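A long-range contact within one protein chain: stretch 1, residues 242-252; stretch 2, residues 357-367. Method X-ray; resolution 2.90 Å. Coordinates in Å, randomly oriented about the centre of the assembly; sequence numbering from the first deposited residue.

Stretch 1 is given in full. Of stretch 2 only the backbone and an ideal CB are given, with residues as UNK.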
ATOM      1  N   ASP A 242      -3.942   2.214  19.714  1.00 51.19           N
ATOM      2  CA  ASP A 242      -4.019   0.760  19.696  1.00 51.19           C
ATOM      3  C   ASP A 242      -3.449   0.225  18.386  1.00 51.19           C
ATOM      4  O   ASP A 242      -2.641  -0.704  18.383  1.00 51.19           O
ATOM      5  CB  ASP A 242      -5.472   0.304  19.851  1.00 55.24           C
ATOM      6  CG  ASP A 242      -5.584  -1.037  20.544  1.00 55.24           C
ATOM      7  OD1 ASP A 242      -6.703  -1.592  20.618  1.00 55.24           O
ATOM      8  OD2 ASP A 242      -4.543  -1.532  21.030  1.00 55.24           O
ATOM      9  N   LEU A 243      -3.862   0.823  17.272  1.00 27.76           N
ATOM     10  CA  LEU A 243      -3.379   0.389  15.969  1.00 27.76           C
ATOM     11  C   LEU A 243      -1.859   0.310  15.989  1.00 27.76           C
ATOM     12  O   LEU A 243      -1.282  -0.759  15.834  1.00 27.76           O
ATOM     13  CB  LEU A 243      -3.809   1.368  14.889  1.00 19.56           C
ATOM     14  CG  LEU A 243      -4.333   0.724  13.608  1.00 19.56           C
ATOM     15  CD1 LEU A 243      -5.807   0.410  13.826  1.00 19.56           C
ATOM     16  CD2 LEU A 243      -4.180   1.667  12.404  1.00 19.56           C
ATOM     17  N   VAL A 244      -1.202   1.443  16.192  1.00 36.44           N
ATOM     18  CA  VAL A 244       0.254   1.449  16.211  1.00 36.44           C
ATOM     19  C   VAL A 244       0.816   0.534  17.302  1.00 36.44           C
ATOM     20  O   VAL A 244       1.861  -0.091  17.118  1.00 36.44           O
ATOM     21  CB  VAL A 244       0.806   2.853  16.453  1.00 21.53           C
ATOM     22  CG1 VAL A 244       2.329   2.831  16.231  1.00 21.53           C
ATOM     23  CG2 VAL A 244       0.112   3.849  15.535  1.00 21.53           C
ATOM     24  N   ALA A 245       0.124   0.467  18.435  1.00 36.07           N
ATOM     25  CA  ALA A 245       0.556  -0.367  19.555  1.00 36.07           C
ATOM     26  C   ALA A 245       0.707  -1.831  19.115  1.00 36.07           C
ATOM     27  O   ALA A 245       1.529  -2.587  19.662  1.00 36.07           O
ATOM     28  CB  ALA A 245      -0.457  -0.259  20.702  1.00102.65           C
ATOM     29  N   HIS A 246      -0.099  -2.221  18.126  1.00 42.26           N
ATOM     30  CA  HIS A 246      -0.091  -3.577  17.584  1.00 42.26           C
ATOM     31  C   HIS A 246       1.101  -3.657  16.650  1.00 42.26           C
ATOM     32  O   HIS A 246       2.031  -4.422  16.893  1.00 42.26           O
ATOM     33  CB  HIS A 246      -1.380  -3.832  16.798  1.00 40.95           C
ATOM     34  CG  HIS A 246      -1.637  -5.272  16.493  1.00 40.95           C
ATOM     35  ND1 HIS A 246      -2.198  -6.137  17.410  1.00 40.95           N
ATOM     36  CD2 HIS A 246      -1.437  -5.994  15.365  1.00 40.95           C
ATOM     37  CE1 HIS A 246      -2.338  -7.330  16.857  1.00 40.95           C
ATOM     38  NE2 HIS A 246      -1.884  -7.270  15.617  1.00 40.95           N
ATOM     39  N   VAL A 247       1.076  -2.860  15.584  1.00 15.79           N
ATOM     40  CA  VAL A 247       2.181  -2.854  14.635  1.00 15.79           C
ATOM     41  C   VAL A 247       3.500  -2.776  15.391  1.00 15.79           C
ATOM     42  O   VAL A 247       4.552  -3.131  14.853  1.00 15.79           O
ATOM     43  CB  VAL A 247       2.089  -1.669  13.645  1.00 18.75           C
ATOM     44  CG1 VAL A 247       3.440  -1.470  12.917  1.00 18.75           C
ATOM     45  CG2 VAL A 247       0.964  -1.944  12.619  1.00 18.75           C
ATOM     46  N   GLU A 248       3.456  -2.323  16.640  1.00 41.46           N
ATOM     47  CA  GLU A 248       4.681  -2.253  17.418  1.00 41.46           C
ATOM     48  C   GLU A 248       5.048  -3.650  17.893  1.00 41.46           C
ATOM     49  O   GLU A 248       6.222  -4.006  17.899  1.00 41.46           O
ATOM     50  CB  GLU A 248       4.522  -1.309  18.612  1.00143.20           C
ATOM     51  CG  GLU A 248       4.535   0.162  18.233  1.00143.20           C
ATOM     52  CD  GLU A 248       4.546   1.076  19.441  1.00143.20           C
ATOM     53  OE1 GLU A 248       5.534   1.051  20.204  1.00143.20           O
ATOM     54  OE2 GLU A 248       3.562   1.822  19.628  1.00143.20           O
ATOM     55  N   ALA A 249       4.047  -4.443  18.277  1.00 50.69           N
ATOM     56  CA  ALA A 249       4.293  -5.808  18.753  1.00 50.69           C
ATOM     57  C   ALA A 249       4.696  -6.709  17.604  1.00 50.69           C
ATOM     58  O   ALA A 249       5.648  -7.476  17.722  1.00 50.69           O
ATOM     59  CB  ALA A 249       3.056  -6.378  19.443  1.00 23.44           C
ATOM     60  N   LEU A 250       3.975  -6.618  16.493  1.00 46.64           N
ATOM     61  CA  LEU A 250       4.297  -7.439  15.338  1.00 46.64           C
ATOM     62  C   LEU A 250       5.754  -7.244  14.949  1.00 46.64           C
ATOM     63  O   LEU A 250       6.396  -8.155  14.412  1.00 46.64           O
ATOM     64  CB  LEU A 250       3.418  -7.058  14.159  1.00 43.60           C
ATOM     65  CG  LEU A 250       1.941  -7.202  14.487  1.00 43.60           C
ATOM     66  CD1 LEU A 250       1.107  -6.701  13.324  1.00 43.60           C
ATOM     67  CD2 LEU A 250       1.648  -8.663  14.800  1.00 43.60           C
ATOM     68  N   ALA A 251       6.273  -6.050  15.204  1.00 29.23           N
ATOM     69  CA  ALA A 251       7.661  -5.765  14.867  1.00 29.23           C
ATOM     70  C   ALA A 251       8.557  -6.559  15.812  1.00 29.23           C
ATOM     71  O   ALA A 251       9.518  -7.204  15.380  1.00 29.23           O
ATOM     72  CB  ALA A 251       7.939  -4.267  14.999  1.00 54.60           C
ATOM     73  N   GLN A 252       8.224  -6.514  17.099  1.00 86.10           N
ATOM     74  CA  GLN A 252       8.980  -7.208  18.129  1.00 86.10           C
ATOM     75  C   GLN A 252       9.052  -8.709  17.868  1.00 86.10           C
ATOM     76  O   GLN A 252      10.048  -9.357  18.194  1.00 86.10           O
ATOM     77  CB  GLN A 252       8.342  -6.963  19.496  1.00 77.73           C
ATOM     78  CG  GLN A 252       9.164  -7.491  20.647  1.00 77.73           C
ATOM     79  CD  GLN A 252      10.589  -6.963  20.623  1.00 77.73           C
ATOM     80  OE1 GLN A 252      10.817  -5.760  20.676  1.00 77.73           O
ATOM     81  NE2 GLN A 252      11.556  -7.869  20.544  1.00 77.73           N
ATOM     82  N   UNK A 357       9.864  -0.079   7.949  1.00 29.00           N
ATOM     83  CA  UNK A 357       9.465  -1.411   8.400  1.00 29.00           C
ATOM     84  C   UNK A 357       7.988  -1.403   8.765  1.00 29.00           C
ATOM     85  O   UNK A 357       7.157  -1.999   8.058  1.00 29.00           O
ATOM     86  CB  UNK A 357      10.311  -1.863   9.592  1.00 29.00           C
ATOM     87  N   UNK A 358       7.672  -0.721   9.868  1.00 38.71           N
ATOM     88  CA  UNK A 358       6.300  -0.646  10.343  1.00 38.71           C
ATOM     89  C   UNK A 358       5.332  -0.430   9.204  1.00 38.71           C
ATOM     90  O   UNK A 358       4.199  -0.921   9.246  1.00 38.71           O
ATOM     91  CB  UNK A 358       6.151   0.475  11.374  1.00 38.71           C
ATOM     92  N   UNK A 359       5.764   0.311   8.189  1.00 34.52           N
ATOM     93  CA  UNK A 359       4.885   0.538   7.054  1.00 34.52           C
ATOM     94  C   UNK A 359       4.608  -0.804   6.381  1.00 34.52           C
ATOM     95  O   UNK A 359       3.443  -1.195   6.184  1.00 34.52           O
ATOM     96  CB  UNK A 359       5.500   1.534   6.069  1.00 34.52           C
ATOM     97  N   UNK A 360       5.687  -1.513   6.046  1.00 35.47           N
ATOM     98  CA  UNK A 360       5.567  -2.816   5.417  1.00 35.47           C
ATOM     99  C   UNK A 360       4.715  -3.710   6.298  1.00 35.47           C
ATOM    100  O   UNK A 360       3.824  -4.401   5.812  1.00 35.47           O
ATOM    101  CB  UNK A 360       6.942  -3.440   5.170  1.00 35.47           C
ATOM    102  N   UNK A 361       4.971  -3.679   7.601  1.00 13.34           N
ATOM    103  CA  UNK A 361       4.184  -4.501   8.520  1.00 13.34           C
ATOM    104  C   UNK A 361       2.701  -4.172   8.368  1.00 13.34           C
ATOM    105  O   UNK A 361       1.849  -5.069   8.270  1.00 13.34           O
ATOM    106  CB  UNK A 361       4.636  -4.285   9.966  1.00 13.34           C
ATOM    107  N   UNK A 362       2.405  -2.876   8.343  1.00 26.00           N
ATOM    108  CA  UNK A 362       1.041  -2.388   8.222  1.00 26.00           C
ATOM    109  C   UNK A 362       0.385  -2.809   6.906  1.00 26.00           C
ATOM    110  O   UNK A 362      -0.695  -3.413   6.904  1.00 26.00           O
ATOM    111  CB  UNK A 362       1.025  -0.863   8.345  1.00 26.00           C
ATOM    112  N   UNK A 363       1.050  -2.488   5.795  1.00 33.62           N
ATOM    113  CA  UNK A 363       0.540  -2.780   4.452  1.00 33.62           C
ATOM    114  C   UNK A 363       0.446  -4.250   4.047  1.00 33.62           C
ATOM    115  O   UNK A 363      -0.503  -4.649   3.341  1.00 33.62           O
ATOM    116  CB  UNK A 363       1.430  -2.066   3.433  1.00 33.62           C
ATOM    117  N   UNK A 364       1.422  -5.045   4.492  1.00 31.45           N
ATOM    118  CA  UNK A 364       1.463  -6.469   4.175  1.00 31.45           C
ATOM    119  C   UNK A 364       0.782  -7.349   5.215  1.00 31.45           C
ATOM    120  O   UNK A 364       0.474  -8.501   4.940  1.00 31.45           O
ATOM    121  CB  UNK A 364       2.918  -6.915   4.015  1.00 31.45           C
ATOM    122  N   UNK A 365       0.531  -6.829   6.406  1.00 42.28           N
ATOM    123  CA  UNK A 365      -0.138  -7.656   7.399  1.00 42.28           C
ATOM    124  C   UNK A 365      -1.448  -7.038   7.872  1.00 42.28           C
ATOM    125  O   UNK A 365      -2.541  -7.581   7.634  1.00 42.28           O
ATOM    126  CB  UNK A 365       0.788  -7.889   8.595  1.00 42.28           C
ATOM    127  N   UNK A 366      -1.311  -5.905   8.557  1.00 38.19           N
ATOM    128  CA  UNK A 366      -2.436  -5.152   9.097  1.00 38.19           C
ATOM    129  C   UNK A 366      -3.547  -4.923   8.058  1.00 38.19           C
ATOM    130  O   UNK A 366      -4.714  -5.256   8.309  1.00 38.19           O
ATOM    131  CB  UNK A 366      -1.942  -3.806   9.632  1.00 38.19           C
ATOM    132  N   UNK A 367      -3.189  -4.362   6.904  1.00 28.02           N
ATOM    133  CA  UNK A 367      -4.172  -4.111   5.849  1.00 28.02           C
ATOM    134  C   UNK A 367      -4.945  -5.389   5.471  1.00 28.02           C
ATOM    135  O   UNK A 367      -6.183  -5.457   5.607  1.00 28.02           O
ATOM    136  CB  UNK A 367      -3.474  -3.538   4.614  1.00 28.02           C
TER

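Two helices cross here at 102° between their N-to-C directions, with axes 9.7 Å apart at closest approach. Stretch 1 offers an almost wholly apolar surface: Leu243, Val247, Leu250 and Ala251, with the ring of His246 beside them. Val247 points toward the second helix and has the largest area covered by it, touching four of its residues.

Position 357 points its CA-to-CB bond toward stretch 1, but nothing there comes within 5.5 Å of the ideal CB. Many side chains would fit such loose space. The deposited residue is Val357, which makes no contact.

Position 358 is the backbone's nearest point, its CA 6.3 Å from Val247 CA. The bond points sideways, and the ideal CB already lies 3.7 Å from Val247 CG1. A side chain here can leave along the flank of that valine, where Ala251, with its short side chain, leaves room; a flat ring, a methionine or a slim polar chain would all suit. His358 is found, chi1 in m. The edge of its ring meets Val247, CD2 lying 3.7 Å from Val247 CG1, and its NE2 reaches to 4.1 Å from Ala251 CB. Its ND1 is hydrogen-bonded elsewhere in the structure.

Position 359 points away and 360 is out of reach, so stretch 1 places no demand on either; they carry His359 and Lys360.

Position 361 points toward stretch 1, its ideal CB 4.3 Å from Val247 CG1 and 5.2 Å from Leu250 CB. Only apolar groups surround it, apart from backbone, so leucine, isoleucine or methionine would be sensible. Ile361 uses both branches: CG2 packs 3.9 Å from Leu250 CD1, while CD1 extends over the small residue, 3.6 Å from Ala251 CB.

At 362 the bond runs sideways, with Val247 CG2 4.4 Å from the ideal CB and Leu243 farther along. A long apolar chain or an aromatic could span the two. Tyr362, chi1 in t, does so with its ring edge: CD1 is 3.7 Å from Val247 CG2, and CE1 is 3.4 Å from Leu243 CD2. Its hydroxyl finds a hydrogen bond elsewhere in the structure.

Positions 363 and 364 are out of reach and hold Tyr363 and Tyr364.

A wider pi-type turn spans 362 to 366, and the backbone N of 366 hydrogen-bonds to Ile361 O at 3.3 Å. Within it, 365 points toward stretch 1, but the ideal CB of 365 is 4.9 Å from Leu250 CD1, a distance that suits a modest apolar group. Val365 touches lightly, CG1 4.4 Å from Leu250 CD1.

Position 366 also points toward stretch 1, its ideal CB 4.6 Å from Val247 CG2, with His246 and Leu250 beyond. A long, flexible apolar chain is favoured, though leucine is conceivable. Met366 packs CG 3.3 Å from Val247 CG2 and carries SD to 4.0 Å from Leu250 CD1 and 3.5 Å from His246 CD2, approaching that ring obliquely. With Ile361, His358 and Tyr362 it completes the hole that receives Val247.

Position 367 is out of reach; it holds Val367.

Stretch 2 357-367: VHHKIYYYVMV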
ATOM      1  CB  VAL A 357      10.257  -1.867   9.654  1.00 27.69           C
ATOM      2  CG1 VAL A 357       9.588  -3.088  10.283  1.00 27.69           C
ATOM      3  CG2 VAL A 357      11.683  -2.205   9.264  1.00 27.69           C
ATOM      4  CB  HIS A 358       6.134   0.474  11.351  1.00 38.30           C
ATOM      5  CG  HIS A 358       7.008   0.323  12.543  1.00 38.30           C
ATOM      6  ND1 HIS A 358       8.329   0.714  12.545  1.00 38.30           N
ATOM      7  CD2 HIS A 358       6.771  -0.229  13.756  1.00 38.30           C
ATOM      8  CE1 HIS A 358       8.871   0.405  13.711  1.00 38.30           C
ATOM      9  NE2 HIS A 358       7.947  -0.169  14.463  1.00 38.30           N
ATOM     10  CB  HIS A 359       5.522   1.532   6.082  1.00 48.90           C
ATOM     11  CG  HIS A 359       5.248   2.962   6.437  1.00 48.90           C
ATOM     12  ND1 HIS A 359       5.376   3.444   7.722  1.00 48.90           N
ATOM     13  CD2 HIS A 359       4.829   4.006   5.682  1.00 48.90           C
ATOM     14  CE1 HIS A 359       5.045   4.722   7.746  1.00 48.90           C
ATOM     15  NE2 HIS A 359       4.709   5.088   6.521  1.00 48.90           N
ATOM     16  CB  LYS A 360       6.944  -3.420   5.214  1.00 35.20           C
ATOM     17  CG  LYS A 360       7.732  -2.681   4.167  1.00 35.20           C
ATOM     18  CD  LYS A 360       9.205  -3.037   4.213  1.00 35.20           C
ATOM     19  CE  LYS A 360       9.428  -4.532   4.055  1.00 35.20           C
ATOM     20  NZ  LYS A 360      10.891  -4.821   4.147  1.00 35.20           N
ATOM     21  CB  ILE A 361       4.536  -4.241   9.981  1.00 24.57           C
ATOM     22  CG1 ILE A 361       6.012  -4.597  10.221  1.00 24.57           C
ATOM     23  CG2 ILE A 361       3.559  -5.004  10.873  1.00 24.57           C
ATOM     24  CD1 ILE A 361       6.426  -4.718  11.712  1.00 24.57           C
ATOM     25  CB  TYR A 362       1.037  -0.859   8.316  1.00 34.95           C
ATOM     26  CG  TYR A 362      -0.337  -0.293   8.551  1.00 34.95           C
ATOM     27  CD1 TYR A 362      -0.906  -0.316   9.828  1.00 34.95           C
ATOM     28  CD2 TYR A 362      -1.105   0.194   7.491  1.00 34.95           C
ATOM     29  CE1 TYR A 362      -2.217   0.130  10.046  1.00 34.95           C
ATOM     30  CE2 TYR A 362      -2.415   0.637   7.696  1.00 34.95           C
ATOM     31  CZ  TYR A 362      -2.962   0.598   8.975  1.00 34.95           C
ATOM     32  OH  TYR A 362      -4.260   0.996   9.183  1.00 34.95           O
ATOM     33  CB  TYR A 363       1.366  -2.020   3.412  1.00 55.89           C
ATOM     34  CG  TYR A 363       1.057  -0.559   3.431  1.00 55.89           C
ATOM     35  CD1 TYR A 363       1.316   0.209   4.564  1.00 55.89           C
ATOM     36  CD2 TYR A 363       0.412   0.045   2.360  1.00 55.89           C
ATOM     37  CE1 TYR A 363       0.926   1.545   4.635  1.00 55.89           C
ATOM     38  CE2 TYR A 363       0.017   1.381   2.416  1.00 55.89           C
ATOM     39  CZ  TYR A 363       0.272   2.128   3.557  1.00 55.89           C
ATOM     40  OH  TYR A 363      -0.149   3.446   3.621  1.00 55.89           O
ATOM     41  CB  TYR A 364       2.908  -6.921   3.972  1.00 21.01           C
ATOM     42  CG  TYR A 364       3.516  -6.413   2.674  1.00 21.01           C
ATOM     43  CD1 TYR A 364       4.766  -5.775   2.671  1.00 21.01           C
ATOM     44  CD2 TYR A 364       2.857  -6.594   1.445  1.00 21.01           C
ATOM     45  CE1 TYR A 364       5.356  -5.322   1.473  1.00 21.01           C
ATOM     46  CE2 TYR A 364       3.434  -6.151   0.235  1.00 21.01           C
ATOM     47  CZ  TYR A 364       4.687  -5.508   0.259  1.00 21.01           C
ATOM     48  OH  TYR A 364       5.270  -5.016  -0.912  1.00 21.01           O
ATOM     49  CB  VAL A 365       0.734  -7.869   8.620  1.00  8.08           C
ATOM     50  CG1 VAL A 365       0.035  -8.807   9.592  1.00  8.08           C
ATOM     51  CG2 VAL A 365       2.071  -8.428   8.201  1.00  8.08           C
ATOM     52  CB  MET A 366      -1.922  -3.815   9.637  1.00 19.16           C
ATOM     53  CG  MET A 366      -0.920  -3.948  10.786  1.00 19.16           C
ATOM     54  SD  MET A 366      -1.732  -4.089  12.454  1.00 19.16           S
ATOM     55  CE  MET A 366      -3.304  -4.928  12.032  1.00 19.16           C
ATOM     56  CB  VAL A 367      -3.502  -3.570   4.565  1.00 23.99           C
ATOM     57  CG1 VAL A 367      -4.534  -3.466   3.448  1.00 23.99           C
ATOM     58  CG2 VAL A 367      -2.859  -2.229   4.833  1.00 23.99           C
TER
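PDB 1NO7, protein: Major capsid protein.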